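Local coordinates for protein CDP-4-keto-6-deoxy-D-glucose-3-dehydrase (Yersinia pseudotuberculosis, PDB 3BB8) that probably uses pyridoxal 5'-phosphate, in an aspartate aminotransferase fold, to dehydrate CDP-4-keto-6-deoxy-D-glucose at C3 during lipopolysaccharide biosynthesis, at residues A[409-414]-A[427-432]; A[319-324]-A[331-336]; A[126-131]-A[385-390]; A[92-97]-A[105-110]; A[72-77]-A[305-310]. The protein carries 1 engineered substitution. All coordinates share one frame; numbering follows the deposited sequence.

Contact 1: residues A[409-414]-A[427-432]; sequences FWIGIY and SKFEEF
In the small three-stranded antiparallel sheet of strands 331-332, 347-351 and 408-411, Phe409 and Ile411 of the outer strand 408-411 meet Phe429 of the C-terminal helix 419-432. The two strand residues are two apart and so put their side chains on the same side of the sheet, the side that the helix covers. Phe429 comes from the opposite direction and reaches both, its far end arriving where the two strand side chains converge. Its CZ lies 3.9 Å from CZ of Phe409, in the plane of the Phe409 ring at its edge, and Phe409 CZ lies near that of Phe429, so the phenyl groups meet edge against edge, without stacking. The second touch is aliphatic: CD1 of Ile411 stands 3.9 Å from CE1 of Phe429, at an oblique approach to the ring. CG1 of Ile411 sits between the backbone N and the carbonyl carbon (chi1 61°), and with chi2 at -159° the chain is roughly extended and carries CD1 toward the helix. The backbones stay well apart, with 11.7 Å between CA of Ile411 and CA of Phe429, and the isoleucine side chain and Phe429 ring bridge that gap. Ile349 of the central strand and Leu362 and Leu366 of helix 359-368 fill in around these side chains. All three touching residues are buried, as expected for helix-on-sheet packing in the small alpha/beta domain of an aspartate aminotransferase fold.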
# COMPACT_ATOMS: atom_id res chain seq x y z
N PHE A 409 14.33 -24.63 -8.93
CA PHE A 409 13.26 -24.58 -7.96
C PHE A 409 13.92 -24.52 -6.59
O PHE A 409 15.12 -24.76 -6.48
CB PHE A 409 12.37 -25.83 -8.09
CG PHE A 409 12.99 -27.09 -7.57
CD1 PHE A 409 12.76 -27.52 -6.26
CD2 PHE A 409 13.81 -27.86 -8.39
CE1 PHE A 409 13.34 -28.69 -5.78
CE2 PHE A 409 14.40 -29.04 -7.91
CZ PHE A 409 14.16 -29.45 -6.60
N TRP A 410 13.17 -24.17 -5.55
CA TRP A 410 13.76 -24.10 -4.22
C TRP A 410 12.87 -24.72 -3.17
O TRP A 410 11.66 -24.83 -3.36
CB TRP A 410 14.11 -22.65 -3.83
CG TRP A 410 12.98 -21.65 -3.90
CD1 TRP A 410 12.52 -21.01 -5.01
CD2 TRP A 410 12.20 -21.16 -2.80
NE1 TRP A 410 11.51 -20.13 -4.67
CE2 TRP A 410 11.30 -20.20 -3.32
CE3 TRP A 410 12.19 -21.42 -1.42
CZ2 TRP A 410 10.39 -19.52 -2.52
CZ3 TRP A 410 11.28 -20.73 -0.62
CH2 TRP A 410 10.39 -19.79 -1.17
N ILE A 411 13.47 -25.13 -2.06
CA ILE A 411 12.71 -25.67 -0.94
C ILE A 411 13.12 -25.01 0.38
O ILE A 411 13.86 -24.03 0.38
CB ILE A 411 12.90 -27.20 -0.81
CG1 ILE A 411 14.37 -27.53 -0.57
CG2 ILE A 411 12.39 -27.90 -2.06
CD1 ILE A 411 14.74 -28.95 -0.93
N GLY A 412 12.62 -25.55 1.48
CA GLY A 412 12.48 -24.79 2.71
C GLY A 412 13.62 -25.02 3.68
O GLY A 412 13.94 -26.16 4.01
N ILE A 413 14.23 -23.94 4.13
CA ILE A 413 15.23 -24.01 5.20
C ILE A 413 14.96 -22.96 6.28
O ILE A 413 15.86 -22.61 7.05
CB ILE A 413 16.64 -23.77 4.58
CG1 ILE A 413 16.59 -22.63 3.56
CG2 ILE A 413 17.17 -25.06 3.98
CD1 ILE A 413 16.41 -21.25 4.16
N TYR A 414 13.72 -22.47 6.32
CA TYR A 414 13.33 -21.45 7.29
C TYR A 414 13.21 -22.02 8.71
O TYR A 414 13.00 -23.22 8.90
CB TYR A 414 12.01 -20.77 6.86
CG TYR A 414 10.76 -21.57 7.08
CD1 TYR A 414 9.83 -21.20 8.06
CD2 TYR A 414 10.49 -22.71 6.33
CE1 TYR A 414 8.68 -21.95 8.28
CE2 TYR A 414 9.34 -23.46 6.54
CZ TYR A 414 8.44 -23.08 7.51
OH TYR A 414 7.29 -23.82 7.71
N SER A 427 15.61 -37.90 2.53
CA SER A 427 15.31 -39.29 2.22
C SER A 427 14.43 -39.37 0.98
O SER A 427 14.50 -40.33 0.20
CB SER A 427 14.61 -39.98 3.41
OG SER A 427 13.24 -39.61 3.50
N LYS A 428 13.61 -38.34 0.78
CA LYS A 428 12.73 -38.31 -0.39
C LYS A 428 13.53 -38.04 -1.66
O LYS A 428 13.21 -38.58 -2.72
CB LYS A 428 11.63 -37.28 -0.20
CG LYS A 428 10.52 -37.77 0.71
CD LYS A 428 9.92 -39.04 0.15
CE LYS A 428 8.82 -39.61 1.02
NZ LYS A 428 8.27 -40.87 0.42
N PHE A 429 14.57 -37.22 -1.57
CA PHE A 429 15.38 -36.95 -2.74
C PHE A 429 16.13 -38.23 -3.10
O PHE A 429 16.22 -38.62 -4.26
CB PHE A 429 16.39 -35.83 -2.46
CG PHE A 429 15.92 -34.47 -2.89
CD1 PHE A 429 14.99 -33.76 -2.13
CD2 PHE A 429 16.41 -33.89 -4.06
CE1 PHE A 429 14.56 -32.49 -2.53
CE2 PHE A 429 15.99 -32.62 -4.47
CZ PHE A 429 15.06 -31.92 -3.70
N GLU A 430 16.66 -38.90 -2.07
CA GLU A 430 17.38 -40.15 -2.27
C GLU A 430 16.46 -41.22 -2.83
O GLU A 430 16.83 -41.94 -3.75
CB GLU A 430 18.01 -40.61 -0.95
CG GLU A 430 19.25 -39.80 -0.60
CD GLU A 430 19.72 -40.01 0.82
OE1 GLU A 430 20.78 -39.46 1.19
OE2 GLU A 430 19.02 -40.72 1.58
N GLU A 431 15.24 -41.30 -2.30
CA GLU A 431 14.27 -42.27 -2.78
C GLU A 431 13.90 -42.00 -4.24
O GLU A 431 13.63 -42.93 -4.99
CB GLU A 431 12.99 -42.21 -1.96
CG GLU A 431 11.94 -43.19 -2.43
CD GLU A 431 10.60 -43.02 -1.74
OE1 GLU A 431 10.59 -42.78 -0.52
OE2 GLU A 431 9.56 -43.15 -2.42
N PHE A 432 13.89 -40.74 -4.63
CA PHE A 432 13.51 -40.35 -5.99
C PHE A 432 14.54 -40.78 -7.03
O PHE A 432 14.17 -41.30 -8.09
CB PHE A 432 13.32 -38.83 -6.07
CG PHE A 432 12.92 -38.33 -7.43
CD1 PHE A 432 11.60 -38.38 -7.84
CD2 PHE A 432 13.87 -37.81 -8.30
CE1 PHE A 432 11.22 -37.93 -9.11
CE2 PHE A 432 13.51 -37.35 -9.57
CZ PHE A 432 12.18 -37.41 -9.97

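Contact 2: residues A[319-324]-A[331-336]; sequences YLKDAL and IELPEA
Lys321 and Leu333 lie across one another at a slant, the lysine passing over the leucine on its way to the backbone beyond. With CG anti to the backbone N (chi1 -176°) and every later torsion near 180°, the Lys321 chain is fully stretched. Its CG packs 4.0 Å from CD1 of Leu333, and its CE passes 4.1 Å from CB of the same residue. At the end of this reach NZ donates a hydrogen bond of 3.1 Å to O of Pro334, approaching almost in line with the carbonyl bond at a C=O...N angle of 161°. The carboxylate of Glu335 also lies near the ammonium group, but its OE2 stays 5.1 Å from Lys321 NZ, so any attraction is at longer range. Leu333 divides its two methyl groups. CD1 lies 3.6 Å from O of Leu324 and equally far from O of Lys321, covering carbonyls at the last helical turn, whereas CD2 packs 3.9 Å from CB of Leu324. The contact thus ties the end of the long helix 293-323 to the chain leaving the short edge strand 331-332. Helix 419-432 adjoins it through Val426, which touches Leu324, and strand 347-351 through Ile349 and Phe347, which meet Ile331 and Pro334.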
# COMPACT_ATOMS: atom_id res chain seq x y z
N TYR A 319 23.33 -27.88 6.86
CA TYR A 319 22.89 -29.23 7.13
C TYR A 319 22.31 -29.86 5.86
O TYR A 319 22.87 -30.80 5.30
CB TYR A 319 21.83 -29.21 8.23
CG TYR A 319 21.39 -30.58 8.71
CD1 TYR A 319 22.25 -31.40 9.43
CD2 TYR A 319 20.10 -31.04 8.45
CE1 TYR A 319 21.84 -32.65 9.90
CE2 TYR A 319 19.68 -32.29 8.91
CZ TYR A 319 20.55 -33.09 9.63
OH TYR A 319 20.13 -34.32 10.09
N LEU A 320 21.19 -29.31 5.39
CA LEU A 320 20.51 -29.80 4.20
C LEU A 320 21.44 -30.02 3.01
O LEU A 320 21.38 -31.06 2.36
CB LEU A 320 19.39 -28.84 3.80
CG LEU A 320 18.48 -29.29 2.66
CD1 LEU A 320 17.81 -30.62 3.02
CD2 LEU A 320 17.44 -28.21 2.40
N LYS A 321 22.30 -29.04 2.72
CA LYS A 321 23.21 -29.15 1.59
C LYS A 321 24.23 -30.28 1.78
O LYS A 321 24.60 -30.95 0.81
CB LYS A 321 23.97 -27.84 1.36
CG LYS A 321 24.87 -27.90 0.13
CD LYS A 321 25.78 -26.70 0.01
CE LYS A 321 26.70 -26.85 -1.18
NZ LYS A 321 27.68 -25.74 -1.27
N ASP A 322 24.69 -30.47 3.01
CA ASP A 322 25.65 -31.52 3.30
C ASP A 322 24.98 -32.86 3.01
O ASP A 322 25.52 -33.69 2.29
CB ASP A 322 26.07 -31.46 4.77
CG ASP A 322 27.02 -32.58 5.14
OD1 ASP A 322 28.17 -32.58 4.64
OD2 ASP A 322 26.62 -33.47 5.92
N ALA A 323 23.80 -33.04 3.58
CA ALA A 323 23.04 -34.25 3.40
C ALA A 323 22.69 -34.52 1.92
O ALA A 323 22.77 -35.67 1.46
CB ALA A 323 21.77 -34.18 4.21
N LEU A 324 22.33 -33.48 1.20
CA LEU A 324 21.95 -33.59 -0.21
C LEU A 324 23.13 -33.75 -1.16
O LEU A 324 22.96 -33.85 -2.38
CB LEU A 324 21.14 -32.35 -0.62
CG LEU A 324 19.67 -32.53 -1.03
CD1 LEU A 324 19.00 -33.57 -0.18
CD2 LEU A 324 18.97 -31.18 -0.90
N ILE A 331 21.42 -33.28 -9.32
CA ILE A 331 21.06 -31.90 -9.03
C ILE A 331 22.26 -31.05 -8.61
O ILE A 331 23.18 -31.54 -7.97
CB ILE A 331 19.95 -31.83 -7.95
CG1 ILE A 331 20.36 -32.59 -6.69
CG2 ILE A 331 18.68 -32.47 -8.47
CD1 ILE A 331 21.20 -31.82 -5.74
N GLU A 332 22.23 -29.79 -9.01
CA GLU A 332 23.29 -28.85 -8.67
C GLU A 332 22.91 -28.14 -7.38
O GLU A 332 21.85 -27.51 -7.29
CB GLU A 332 23.48 -27.86 -9.81
CG GLU A 332 24.30 -28.42 -10.96
CD GLU A 332 24.02 -27.74 -12.27
OE1 GLU A 332 23.94 -26.49 -12.29
OE2 GLU A 332 23.88 -28.44 -13.29
N LEU A 333 23.77 -28.24 -6.37
CA LEU A 333 23.49 -27.63 -5.08
C LEU A 333 23.90 -26.16 -5.03
O LEU A 333 24.85 -25.74 -5.69
CB LEU A 333 24.18 -28.42 -3.97
CG LEU A 333 23.63 -29.83 -3.80
CD1 LEU A 333 24.47 -30.60 -2.79
CD2 LEU A 333 22.18 -29.78 -3.36
N PRO A 334 23.17 -25.35 -4.24
CA PRO A 334 23.43 -23.91 -4.08
C PRO A 334 24.79 -23.52 -3.53
O PRO A 334 25.39 -24.25 -2.73
CB PRO A 334 22.28 -23.45 -3.19
CG PRO A 334 22.00 -24.65 -2.35
CD PRO A 334 22.07 -25.78 -3.35
N GLU A 335 25.28 -22.37 -3.96
CA GLU A 335 26.57 -21.88 -3.51
C GLU A 335 26.56 -20.38 -3.18
O GLU A 335 26.23 -19.55 -4.03
CB GLU A 335 27.64 -22.17 -4.57
CG GLU A 335 28.15 -23.60 -4.56
CD GLU A 335 28.94 -23.95 -5.81
OE1 GLU A 335 29.58 -23.05 -6.40
OE2 GLU A 335 28.91 -25.14 -6.21
N ALA A 336 26.90 -20.06 -1.94
CA ALA A 336 26.95 -18.68 -1.50
C ALA A 336 27.93 -17.92 -2.38
O ALA A 336 28.92 -18.48 -2.83
CB ALA A 336 27.39 -18.61 -0.05

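Contact 3: residues A[126-131]-A[385-390]; sequences PTIQNG and PYFHDV
Ile128, near the end of helix 121-129, has the most surface buried here, and its terminal methyl does most of the touching. CD1 lies 3.6 Å from CG1 of Val390 and 3.8 Å from CZ of Phe387, so one methyl group meets both partners. CG1 of Ile128 points away from the carbonyl carbon (chi1 -58°) and the chain then extends (chi2 170°), which projects CD1 from the helix toward the loop 385-390. Val390, second in buried area, crosses the isoleucine at about a right angle and meets it chiefly through CG1. Phe387 contributes the far end of its ring, which Ile128 CD1 approaches obliquely. Just beyond Ile128 the helix closes in a Schellman motif, with Gly131 at positive phi as the C-prime residue. Next to Phe387, Tyr386 hydrogen-bonds through OH to Asn125 of the same helix and also packs on Ser283 of the second subunit. Across the two segments themselves the contact is wholly apolar, so its hold comes from shape and burial of methyl and phenyl surface, without directional bonds.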
# COMPACT_ATOMS: atom_id res chain seq x y z
N PRO A 126 8.60 -1.16 -10.81
CA PRO A 126 8.70 0.28 -10.52
C PRO A 126 9.39 1.04 -11.65
O PRO A 126 8.98 2.14 -12.00
CB PRO A 126 9.48 0.32 -9.21
CG PRO A 126 9.05 -0.97 -8.52
CD PRO A 126 9.11 -1.96 -9.68
N THR A 127 10.43 0.44 -12.22
CA THR A 127 11.16 1.05 -13.33
C THR A 127 10.22 1.33 -14.48
O THR A 127 10.19 2.44 -15.02
CB THR A 127 12.29 0.13 -13.83
OG1 THR A 127 13.37 0.13 -12.89
CG2 THR A 127 12.80 0.58 -15.19
N ILE A 128 9.45 0.32 -14.86
CA ILE A 128 8.49 0.43 -15.95
C ILE A 128 7.33 1.38 -15.60
O ILE A 128 6.85 2.14 -16.45
CB ILE A 128 7.88 -0.96 -16.28
CG1 ILE A 128 8.99 -1.94 -16.66
CG2 ILE A 128 6.85 -0.83 -17.39
CD1 ILE A 128 8.54 -3.37 -16.78
N GLN A 129 6.88 1.32 -14.35
CA GLN A 129 5.77 2.15 -13.90
C GLN A 129 6.13 3.63 -13.81
O GLN A 129 5.25 4.48 -13.68
CB GLN A 129 5.24 1.61 -12.57
CG GLN A 129 4.72 0.17 -12.71
CD GLN A 129 4.48 -0.51 -11.37
OE1 GLN A 129 5.33 -0.46 -10.47
NE2 GLN A 129 3.32 -1.17 -11.24
N ASN A 130 7.42 3.94 -13.90
CA ASN A 130 7.85 5.33 -13.88
C ASN A 130 8.27 5.75 -15.28
O ASN A 130 8.84 6.82 -15.48
CB ASN A 130 9.01 5.53 -12.91
CG ASN A 130 8.53 5.76 -11.49
OD1 ASN A 130 8.47 4.84 -10.68
ND2 ASN A 130 8.15 7.01 -11.20
N GLY A 131 7.97 4.91 -16.26
CA GLY A 131 8.32 5.24 -17.63
C GLY A 131 9.78 5.00 -17.99
O GLY A 131 10.25 5.49 -19.01
N PRO A 385 3.79 -13.38 -19.53
CA PRO A 385 2.76 -12.75 -20.36
C PRO A 385 2.63 -11.24 -20.25
O PRO A 385 2.38 -10.60 -21.26
CB PRO A 385 1.48 -13.49 -19.96
CG PRO A 385 1.81 -14.20 -18.71
CD PRO A 385 3.26 -14.56 -18.85
N TYR A 386 2.80 -10.66 -19.06
CA TYR A 386 2.64 -9.20 -18.96
C TYR A 386 3.79 -8.45 -19.59
O TYR A 386 3.72 -7.24 -19.74
CB TYR A 386 2.44 -8.71 -17.51
CG TYR A 386 3.71 -8.52 -16.67
CD1 TYR A 386 4.31 -9.61 -16.01
CD2 TYR A 386 4.26 -7.26 -16.50
CE1 TYR A 386 5.43 -9.43 -15.19
CE2 TYR A 386 5.39 -7.06 -15.68
CZ TYR A 386 5.97 -8.15 -15.02
OH TYR A 386 7.05 -7.96 -14.18
N PHE A 387 4.85 -9.16 -19.96
CA PHE A 387 5.99 -8.49 -20.60
C PHE A 387 5.86 -8.45 -22.12
O PHE A 387 6.76 -7.98 -22.82
CB PHE A 387 7.30 -9.17 -20.23
CG PHE A 387 8.18 -8.36 -19.34
CD1 PHE A 387 7.93 -8.28 -17.96
CD2 PHE A 387 9.26 -7.65 -19.86
CE1 PHE A 387 8.75 -7.51 -17.12
CE2 PHE A 387 10.09 -6.88 -19.04
CZ PHE A 387 9.84 -6.81 -17.66
N HIS A 388 4.73 -8.94 -22.64
CA HIS A 388 4.50 -9.00 -24.08
C HIS A 388 4.78 -7.71 -24.83
O HIS A 388 5.39 -7.75 -25.90
CB HIS A 388 3.07 -9.46 -24.36
CG HIS A 388 2.79 -9.70 -25.81
ND1 HIS A 388 2.67 -8.69 -26.73
CD2 HIS A 388 2.60 -10.86 -26.50
CE1 HIS A 388 2.42 -9.20 -27.92
NE2 HIS A 388 2.37 -10.51 -27.81
N ASP A 389 4.34 -6.58 -24.30
CA ASP A 389 4.54 -5.30 -24.97
C ASP A 389 5.42 -4.28 -24.25
O ASP A 389 5.59 -3.17 -24.73
CB ASP A 389 3.18 -4.66 -25.26
CG ASP A 389 2.43 -5.38 -26.36
OD1 ASP A 389 1.21 -5.63 -26.19
OD2 ASP A 389 3.05 -5.68 -27.41
N VAL A 390 5.98 -4.66 -23.11
CA VAL A 390 6.85 -3.77 -22.36
C VAL A 390 8.11 -3.40 -23.15
O VAL A 390 8.65 -4.22 -23.88
CB VAL A 390 7.27 -4.41 -21.02
CG1 VAL A 390 8.33 -3.55 -20.33
CG2 VAL A 390 6.06 -4.59 -20.12

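Contact 4: residues A[92-97]-A[105-110]; sequences LALTAL and RALKPG
The carbonyl O of Leu97, where helix 86-96 gives out, accepts a hydrogen bond of 2.7 Å from N of Leu107. The bond is somewhat bent, with an N-H...O angle of 150°, and the donor is tilted 26° from the carbonyl plane. CA of Ala106 comes within 3.2 Å of the same Leu97 O in a CA-H...O contact, so neighbouring groups of the loop 105-110 both converge on one acceptor. The loop is thereby drawn back onto the helix end before the chain enters strand 112-115, part of the large mixed sheet of the aspartate aminotransferase fold. Beside the polar link, Leu107 spreads its methyl groups over Leu94 and Leu97. CD1 packs 3.9 Å from CB of Leu97, and CD2 lies 3.5 Å from CD2 of Leu94, whose side chain it crosses at about a right angle. Leu94 has CG opposite its backbone N (chi1 -166°), which swings its tip toward the loop. Trp187 and Ile189 of strand 187-191 line the apolar side: Leu97 touches both, Leu107 the tryptophan.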
# COMPACT_ATOMS: atom_id res chain seq x y z
N LEU A 92 8.64 2.88 -3.94
CA LEU A 92 9.06 4.15 -3.33
C LEU A 92 10.55 4.46 -3.56
O LEU A 92 10.93 5.61 -3.80
CB LEU A 92 8.74 4.14 -1.83
CG LEU A 92 7.26 4.23 -1.44
CD1 LEU A 92 7.09 4.02 0.06
CD2 LEU A 92 6.72 5.61 -1.83
N ALA A 93 11.39 3.43 -3.48
CA ALA A 93 12.83 3.58 -3.67
C ALA A 93 13.17 4.12 -5.06
O ALA A 93 13.91 5.09 -5.19
CB ALA A 93 13.52 2.23 -3.46
N LEU A 94 12.60 3.51 -6.10
CA LEU A 94 12.84 3.92 -7.48
C LEU A 94 12.16 5.25 -7.82
O LEU A 94 12.74 6.09 -8.51
CB LEU A 94 12.36 2.83 -8.44
CG LEU A 94 12.73 2.81 -9.93
CD1 LEU A 94 12.02 3.93 -10.70
CD2 LEU A 94 14.23 2.91 -10.07
N THR A 95 10.94 5.44 -7.33
CA THR A 95 10.19 6.65 -7.60
C THR A 95 10.86 7.89 -7.02
O THR A 95 10.94 8.92 -7.67
CB THR A 95 8.76 6.56 -7.03
OG1 THR A 95 8.09 5.45 -7.64
CG2 THR A 95 7.98 7.86 -7.31
N ALA A 96 11.34 7.76 -5.79
CA ALA A 96 12.01 8.84 -5.09
C ALA A 96 13.18 9.41 -5.90
O ALA A 96 13.45 10.61 -5.86
CB ALA A 96 12.50 8.34 -3.77
N LEU A 97 13.88 8.54 -6.62
CA LEU A 97 15.02 8.99 -7.41
C LEU A 97 14.56 9.77 -8.63
O LEU A 97 15.40 10.19 -9.44
CB LEU A 97 15.86 7.79 -7.86
CG LEU A 97 16.52 6.95 -6.76
CD1 LEU A 97 17.33 5.82 -7.38
CD2 LEU A 97 17.41 7.84 -5.92
N ARG A 105 20.61 14.44 -11.81
CA ARG A 105 20.62 13.00 -11.66
C ARG A 105 19.31 12.36 -11.17
O ARG A 105 19.32 11.36 -10.45
CB ARG A 105 21.79 12.56 -10.78
CG ARG A 105 21.82 13.08 -9.36
CD ARG A 105 23.08 12.57 -8.68
NE ARG A 105 23.35 11.18 -9.06
CZ ARG A 105 23.76 10.22 -8.24
NH1 ARG A 105 23.97 10.47 -6.95
NH2 ARG A 105 23.94 8.99 -8.71
N ALA A 106 18.19 12.94 -11.59
CA ALA A 106 16.87 12.43 -11.24
C ALA A 106 16.36 11.58 -12.40
O ALA A 106 16.36 12.03 -13.54
CB ALA A 106 15.93 13.59 -10.99
N LEU A 107 15.92 10.36 -12.11
CA LEU A 107 15.40 9.48 -13.16
C LEU A 107 14.29 10.13 -13.96
O LEU A 107 13.34 10.67 -13.40
CB LEU A 107 14.89 8.17 -12.54
CG LEU A 107 15.92 7.07 -12.27
CD1 LEU A 107 17.12 7.65 -11.56
CD2 LEU A 107 15.27 5.97 -11.45
N LYS A 108 14.41 10.08 -15.28
CA LYS A 108 13.40 10.65 -16.16
C LYS A 108 12.86 9.56 -17.06
O LYS A 108 13.56 8.59 -17.37
CB LYS A 108 14.01 11.77 -17.03
CG LYS A 108 14.12 13.12 -16.34
CD LYS A 108 15.57 13.52 -16.07
CE LYS A 108 16.35 13.77 -17.36
NZ LYS A 108 17.74 14.28 -17.09
N PRO A 109 11.60 9.67 -17.49
CA PRO A 109 11.08 8.62 -18.37
C PRO A 109 12.05 8.48 -19.54
O PRO A 109 12.62 9.47 -20.00
CB PRO A 109 9.73 9.18 -18.80
CG PRO A 109 9.30 9.98 -17.60
CD PRO A 109 10.58 10.70 -17.22
N GLY A 110 12.25 7.24 -20.01
CA GLY A 110 13.16 7.02 -21.12
C GLY A 110 14.52 6.54 -20.67
O GLY A 110 15.24 5.88 -21.42

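Contact 5: residues A[72-77]-A[305-310]; sequences GEYLGV and RIEEFV
Apolar contact dominates between Tyr74 and Ile306, whose side chains come at each other from opposite directions. CG2 of Ile306 lies 3.5 Å from CE2 of Tyr74 and CG1 lies 3.6 Å from CZ of Tyr74, so both branches of the isoleucine bear on the phenol, CG2 approaching the ring obliquely. Because CG of Tyr74 lies opposite the backbone N (chi1 178°), the ring projects from helix 62-75 across the gap to the long helix 293-323. That helix offers Ile306 and Val310, one turn apart, to the same side chain. Helix 62-75 ends shortly afterwards in a Schellman motif, where Gly76 at positive phi lets Val77 N bond back to Gly72 O. The phenol oxygen also has hydrocarbon neighbours: CG2 of Val310 stands 3.4 Å from Tyr74 OH, and CG1 of Ile306 is 3.5 Å from it. At the ring edge, near its plane, lies the aliphatic part of Glu307, CG 4.0 Å from CE2 of Tyr74. Met204 of strand 203-204 also packs on the tyrosine.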
# COMPACT_ATOMS: atom_id res chain seq x y z
N GLY A 72 16.68 0.06 12.13
CA GLY A 72 17.79 0.90 11.73
C GLY A 72 19.05 0.48 12.48
O GLY A 72 20.16 0.53 11.94
N GLU A 73 18.87 0.07 13.73
CA GLU A 73 19.99 -0.37 14.56
C GLU A 73 20.52 -1.69 14.02
O GLU A 73 21.72 -1.83 13.77
CB GLU A 73 19.54 -0.52 16.02
CG GLU A 73 18.94 0.77 16.58
CD GLU A 73 18.41 0.64 18.00
OE1 GLU A 73 17.63 -0.30 18.28
OE2 GLU A 73 18.75 1.50 18.84
N TYR A 74 19.62 -2.65 13.81
CA TYR A 74 20.01 -3.95 13.28
C TYR A 74 20.72 -3.82 11.93
O TYR A 74 21.76 -4.43 11.71
CB TYR A 74 18.78 -4.85 13.13
CG TYR A 74 19.08 -6.21 12.54
CD1 TYR A 74 19.20 -6.39 11.15
CD2 TYR A 74 19.25 -7.32 13.36
CE1 TYR A 74 19.47 -7.64 10.61
CE2 TYR A 74 19.53 -8.59 12.82
CZ TYR A 74 19.64 -8.74 11.45
OH TYR A 74 19.90 -9.98 10.93
N LEU A 75 20.15 -3.02 11.05
CA LEU A 75 20.72 -2.81 9.72
C LEU A 75 21.96 -1.93 9.70
O LEU A 75 22.76 -1.99 8.77
CB LEU A 75 19.67 -2.21 8.79
CG LEU A 75 18.51 -3.13 8.41
CD1 LEU A 75 17.42 -2.33 7.73
CD2 LEU A 75 19.04 -4.23 7.49
N GLY A 76 22.11 -1.09 10.72
CA GLY A 76 23.25 -0.20 10.77
C GLY A 76 23.04 1.05 9.93
O GLY A 76 23.98 1.57 9.33
N VAL A 77 21.79 1.52 9.86
CA VAL A 77 21.47 2.72 9.09
C VAL A 77 20.63 3.67 9.92
O VAL A 77 19.91 3.25 10.82
CB VAL A 77 20.71 2.40 7.78
CG1 VAL A 77 21.58 1.54 6.89
CG2 VAL A 77 19.38 1.71 8.10
N ARG A 305 13.55 -11.89 17.52
CA ARG A 305 13.94 -13.20 17.01
C ARG A 305 14.74 -13.21 15.71
O ARG A 305 15.13 -14.27 15.24
CB ARG A 305 12.67 -14.04 16.84
CG ARG A 305 11.70 -13.83 18.00
CD ARG A 305 10.31 -14.40 17.77
NE ARG A 305 10.23 -15.83 18.04
CZ ARG A 305 9.13 -16.45 18.46
NH1 ARG A 305 8.01 -15.76 18.67
NH2 ARG A 305 9.15 -17.76 18.66
N ILE A 306 15.02 -12.04 15.14
CA ILE A 306 15.75 -11.99 13.88
C ILE A 306 17.14 -12.63 13.91
O ILE A 306 17.51 -13.35 12.98
CB ILE A 306 15.87 -10.54 13.35
CG1 ILE A 306 16.59 -10.53 12.00
CG2 ILE A 306 16.62 -9.68 14.34
CD1 ILE A 306 15.87 -11.29 10.91
N GLU A 307 17.91 -12.36 14.96
CA GLU A 307 19.26 -12.93 15.04
C GLU A 307 19.19 -14.45 15.13
O GLU A 307 19.99 -15.16 14.53
CB GLU A 307 20.01 -12.35 16.24
CG GLU A 307 20.34 -10.88 16.05
CD GLU A 307 21.16 -10.30 17.19
OE1 GLU A 307 20.64 -10.22 18.32
OE2 GLU A 307 22.33 -9.93 16.95
N GLU A 308 18.20 -14.94 15.87
CA GLU A 308 17.98 -16.37 16.02
C GLU A 308 17.67 -16.93 14.63
O GLU A 308 18.32 -17.86 14.15
CB GLU A 308 16.79 -16.60 16.95
CG GLU A 308 16.46 -18.05 17.20
CD GLU A 308 14.96 -18.28 17.37
OE1 GLU A 308 14.31 -17.46 18.07
OE2 GLU A 308 14.44 -19.27 16.81
N PHE A 309 16.66 -16.34 13.99
CA PHE A 309 16.23 -16.75 12.66
C PHE A 309 17.37 -16.81 11.65
O PHE A 309 17.52 -17.81 10.95
CB PHE A 309 15.15 -15.80 12.14
CG PHE A 309 13.84 -15.92 12.85
CD1 PHE A 309 13.54 -17.04 13.62
CD2 PHE A 309 12.87 -14.94 12.71
CE1 PHE A 309 12.29 -17.19 14.24
CE2 PHE A 309 11.62 -15.07 13.32
CZ PHE A 309 11.33 -16.20 14.08
N VAL A 310 18.16 -15.75 11.56
CA VAL A 310 19.28 -15.70 10.62
C VAL A 310 20.27 -16.84 10.87
O VAL A 310 20.75 -17.47 9.92
CB VAL A 310 20.03 -14.36 10.72
CG1 VAL A 310 21.20 -14.34 9.75
CG2 VAL A 310 19.07 -13.21 10.41

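How the contacts relate
Contacts 1 and 2, with centres about 10 Å apart, form one neighbourhood: both reach the three-stranded antiparallel sheet, meeting where Ile413 packs on Leu320 and Phe429 on Leu324. Contacts 3 and 4, with centres about 15 Å apart, make a second, linked by a probable hydrogen bond from Gly110 N to Gly131 O beside the large mixed sheet. Contacts 1 and 4 lie on opposite sides of the chain's centre, centres about 41 Å apart. Contact 5 shares helix 293-323 with contact 2, so this helix joins it to the region of contacts 1 and 2. Along the chain contact 4 nests within contact 5 and contact 2 within contact 3; only contacts 3 and 5, which interlock, join distant parts.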